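PDB 7COK: 5-ketofructose reductase from Gluconobacter sp., which probably catalyses the NAD(P)H-dependent reduction of 5-ketofructose to fructose, as a member of the shikimate dehydrogenase family. Local coordinates for residues L79-N93 and E99-G111. Numbering follows the deposited sequence.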
# COMPACT_ATOMS: atom_id res chain seq x y z
N LEU A 79 10.13 8.62 15.89
CA LEU A 79 8.89 9.38 16.09
C LEU A 79 9.13 10.80 16.54
O LEU A 79 10.21 11.12 17.06
CB LEU A 79 7.99 8.66 17.11
CG LEU A 79 7.69 7.20 16.79
CD1 LEU A 79 6.94 6.54 17.93
CD2 LEU A 79 6.94 7.01 15.47
N ASP A 80 8.11 11.64 16.36
CA ASP A 80 8.15 13.05 16.75
C ASP A 80 7.51 13.27 18.12
O ASP A 80 7.88 14.22 18.84
CB ASP A 80 7.45 13.93 15.71
CG ASP A 80 8.15 13.94 14.36
OD1 ASP A 80 9.29 14.47 14.27
OD2 ASP A 80 7.57 13.44 13.38
N ASP A 81 6.55 12.43 18.47
CA ASP A 81 5.78 12.55 19.71
C ASP A 81 5.40 11.15 20.19
O ASP A 81 5.17 10.25 19.38
CB ASP A 81 4.51 13.36 19.41
CG ASP A 81 3.68 13.66 20.67
OD1 ASP A 81 4.25 14.13 21.67
OD2 ASP A 81 2.44 13.50 20.62
N ILE A 82 5.33 10.98 21.51
CA ILE A 82 4.98 9.73 22.17
C ILE A 82 3.88 10.02 23.20
O ILE A 82 4.09 10.82 24.11
CB ILE A 82 6.22 9.11 22.87
CG1 ILE A 82 7.39 8.96 21.89
CG2 ILE A 82 5.89 7.78 23.54
CD1 ILE A 82 7.16 7.97 20.78
N ALA A 83 2.73 9.37 23.03
CA ALA A 83 1.60 9.51 23.95
C ALA A 83 1.92 8.94 25.33
O ALA A 83 2.86 8.16 25.48
CB ALA A 83 0.37 8.82 23.37
N GLU A 84 1.10 9.32 26.33
CA GLU A 84 1.36 9.01 27.72
C GLU A 84 1.57 7.53 28.00
O GLU A 84 2.60 7.15 28.54
CB GLU A 84 0.27 9.57 28.63
CG GLU A 84 0.59 9.38 30.11
CD GLU A 84 -0.55 9.74 31.04
OE1 GLU A 84 -1.69 9.98 30.57
OE2 GLU A 84 -0.30 9.76 32.26
N SER A 85 0.60 6.69 27.63
CA SER A 85 0.73 5.27 27.96
C SER A 85 1.89 4.61 27.22
O SER A 85 2.60 3.81 27.81
CB SER A 85 -0.59 4.53 27.77
OG SER A 85 -0.85 4.22 26.42
N ALA A 86 2.11 5.00 25.96
CA ALA A 86 3.28 4.54 25.20
C ALA A 86 4.57 4.94 25.87
O ALA A 86 5.49 4.15 25.88
CB ALA A 86 3.24 5.10 23.79
N ARG A 87 4.63 6.16 26.43
CA ARG A 87 5.82 6.61 27.17
C ARG A 87 6.10 5.70 28.36
O ARG A 87 7.23 5.27 28.56
CB ARG A 87 5.68 8.07 27.64
CG ARG A 87 6.96 8.62 28.26
CD ARG A 87 6.80 10.02 28.84
NE ARG A 87 6.93 9.98 30.30
CZ ARG A 87 5.95 9.76 31.16
NH1 ARG A 87 4.70 9.56 30.75
NH2 ARG A 87 6.21 9.74 32.46
N LEU A 88 5.07 5.40 29.14
CA LEU A 88 5.26 4.56 30.31
C LEU A 88 5.57 3.11 29.95
O LEU A 88 6.42 2.47 30.57
CB LEU A 88 4.03 4.60 31.21
CG LEU A 88 3.72 5.84 32.07
CD1 LEU A 88 4.96 6.58 32.52
CD2 LEU A 88 2.75 6.76 31.39
N ILE A 89 4.84 2.57 28.97
CA ILE A 89 5.07 1.20 28.50
C ILE A 89 6.46 1.06 27.86
O ILE A 89 7.14 0.06 28.04
CB ILE A 89 3.96 0.74 27.54
CG1 ILE A 89 2.63 0.66 28.29
CG2 ILE A 89 4.27 -0.64 26.96
CD1 ILE A 89 1.41 0.62 27.40
N GLY A 90 6.87 2.08 27.12
CA GLY A 90 8.17 2.06 26.46
C GLY A 90 8.12 1.35 25.13
O GLY A 90 9.13 0.85 24.63
N ALA A 91 6.93 1.35 24.53
CA ALA A 91 6.75 0.71 23.25
C ALA A 91 5.55 1.35 22.54
O ALA A 91 4.64 1.85 23.20
CB ALA A 91 6.55 -0.79 23.43
N VAL A 92 5.58 1.31 21.21
CA VAL A 92 4.55 1.87 20.34
C VAL A 92 4.15 0.82 19.29
O VAL A 92 5.00 0.19 18.65
CB VAL A 92 5.10 3.14 19.64
CG1 VAL A 92 4.27 3.49 18.40
CG2 VAL A 92 5.10 4.32 20.59
N ASN A 93 2.85 0.66 19.10
CA ASN A 93 2.33 -0.23 18.08
C ASN A 93 1.42 0.47 17.09
O ASN A 93 0.97 -0.18 16.17
CB ASN A 93 1.58 -1.41 18.72
CG ASN A 93 0.27 -0.97 19.35
OD1 ASN A 93 0.27 -0.20 20.29
ND2 ASN A 93 -0.83 -1.45 18.83
N GLU A 99 0.09 15.80 9.28
CA GLU A 99 0.84 16.85 8.59
C GLU A 99 2.37 16.61 8.65
O GLU A 99 3.15 17.50 9.03
CB GLU A 99 0.44 18.25 9.10
CG GLU A 99 -1.07 18.47 9.24
CD GLU A 99 -1.44 19.91 9.60
OE1 GLU A 99 -0.89 20.45 10.58
OE2 GLU A 99 -2.31 20.49 8.91
N GLY A 100 2.78 15.39 8.30
CA GLY A 100 4.19 14.99 8.28
C GLY A 100 4.78 14.59 9.64
O GLY A 100 5.91 14.11 9.69
N LYS A 101 4.01 14.78 10.72
CA LYS A 101 4.46 14.48 12.08
C LYS A 101 4.09 13.07 12.49
O LYS A 101 2.96 12.64 12.26
CB LYS A 101 3.82 15.46 13.06
CG LYS A 101 4.70 15.93 14.20
CD LYS A 101 4.19 17.27 14.71
CE LYS A 101 5.28 18.06 15.43
NZ LYS A 101 5.47 17.60 16.83
N LEU A 102 5.03 12.36 13.10
CA LEU A 102 4.81 10.96 13.49
C LEU A 102 4.53 10.87 14.98
O LEU A 102 5.39 11.17 15.80
CB LEU A 102 6.00 10.09 13.12
CG LEU A 102 6.40 10.02 11.64
CD1 LEU A 102 7.89 9.82 11.49
CD2 LEU A 102 5.62 8.92 10.94
N ILE A 103 3.31 10.46 15.32
CA ILE A 103 2.80 10.43 16.69
C ILE A 103 2.58 8.97 17.10
O ILE A 103 1.77 8.28 16.49
CB ILE A 103 1.48 11.22 16.80
CG1 ILE A 103 1.66 12.63 16.23
CG2 ILE A 103 0.98 11.26 18.25
CD1 ILE A 103 0.43 13.17 15.54
N GLY A 104 3.32 8.52 18.10
CA GLY A 104 3.27 7.13 18.57
C GLY A 104 2.30 6.87 19.72
O GLY A 104 2.31 7.59 20.73
N HIS A 105 1.50 5.83 19.57
CA HIS A 105 0.53 5.39 20.59
C HIS A 105 0.76 3.94 20.88
O HIS A 105 1.30 3.19 20.07
CB HIS A 105 -0.91 5.52 20.05
CG HIS A 105 -1.30 6.91 19.65
ND1 HIS A 105 -2.04 7.73 20.48
CD2 HIS A 105 -1.07 7.61 18.52
CE1 HIS A 105 -2.24 8.89 19.86
NE2 HIS A 105 -1.67 8.84 18.67
N ASN A 106 0.35 3.52 22.09
CA ASN A 106 0.31 2.12 22.41
C ASN A 106 -1.12 1.73 22.69
O ASN A 106 -1.75 2.33 23.52
CB ASN A 106 1.21 1.81 23.60
CG ASN A 106 1.36 0.32 23.82
OD1 ASN A 106 0.38 -0.39 24.08
ND2 ASN A 106 2.57 -0.16 23.69
N THR A 107 -1.62 0.77 21.94
CA THR A 107 -3.02 0.34 22.12
C THR A 107 -3.14 -1.12 22.56
O THR A 107 -4.24 -1.67 22.59
CB THR A 107 -3.85 0.55 20.86
OG1 THR A 107 -3.37 -0.35 19.86
CG2 THR A 107 -3.80 2.04 20.40
N ASP A 108 -2.01 -1.74 22.91
CA ASP A 108 -1.99 -3.16 23.30
C ASP A 108 -2.75 -3.45 24.59
O ASP A 108 -3.13 -4.59 24.85
CB ASP A 108 -0.56 -3.68 23.43
CG ASP A 108 0.10 -3.93 22.09
OD1 ASP A 108 -0.61 -4.03 21.07
OD2 ASP A 108 1.34 -4.05 22.05
N GLY A 109 -2.98 -2.42 25.41
CA GLY A 109 -3.83 -2.57 26.57
C GLY A 109 -5.19 -1.92 26.38
O GLY A 109 -6.08 -2.13 27.21
N LYS A 110 -5.36 -1.15 25.30
CA LYS A 110 -6.60 -0.38 25.11
C LYS A 110 -7.75 -1.23 24.57
O LYS A 110 -8.90 -0.91 24.85
CB LYS A 110 -6.37 0.81 24.16
CG LYS A 110 -5.48 1.90 24.74
CD LYS A 110 -5.43 3.14 23.84
CE LYS A 110 -4.40 4.19 24.32
NZ LYS A 110 -4.64 4.68 25.71
N GLY A 111 -7.46 -2.29 23.79
CA GLY A 111 -8.50 -3.21 23.32
C GLY A 111 -9.17 -3.85 24.52
O GLY A 111 -10.39 -3.91 24.60
O HOH W 1 -0.35 5.53 24.09
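Asp81 and Ile82 run parallel to Ile103 and Gly104, adding the short edge strand 81-82 to the mixed sheet of the shikimate dehydrogenase-type substrate-binding domain. Gly104 is held through both its N and its O: its N donates to Asp81 O at 2.8 Å, and its O accepts from Ala83 N almost in line (176° at the hydrogen). Its CA lies 3.8 Å from both Leu79 CD1 and Val92 CG1, so the bare backbone is packed closely here. Just before strand 81-82, Asp80 OD2 turns its anti lone pair to Leu102 N, while Leu102 O takes both Asp80 N and Asp81 N.

Beyond helix 84-89 the chain returns, and Asn93 N meets His105 O at 3.1 Å. With CG between its own backbone N and carbonyl carbon (chi1 70°), Asn93 lays its amide against Thr107: OD1 accepts Thr107 N on a lone pair at 2.7 Å, and ND2 donates in plane to Thr107 OG1. With an alanine in place of Asn93, Thr107 N would probably lose its acceptor and OG1 its amide donor, leaving the 106-108 turn less firmly held. Asn106 CG packs on Ile89 CD1, its OD1 closes an Asx turn with Asp108 N, and its ND2 reaches Ala91 O at 2.9 Å from above the carbonyl plane.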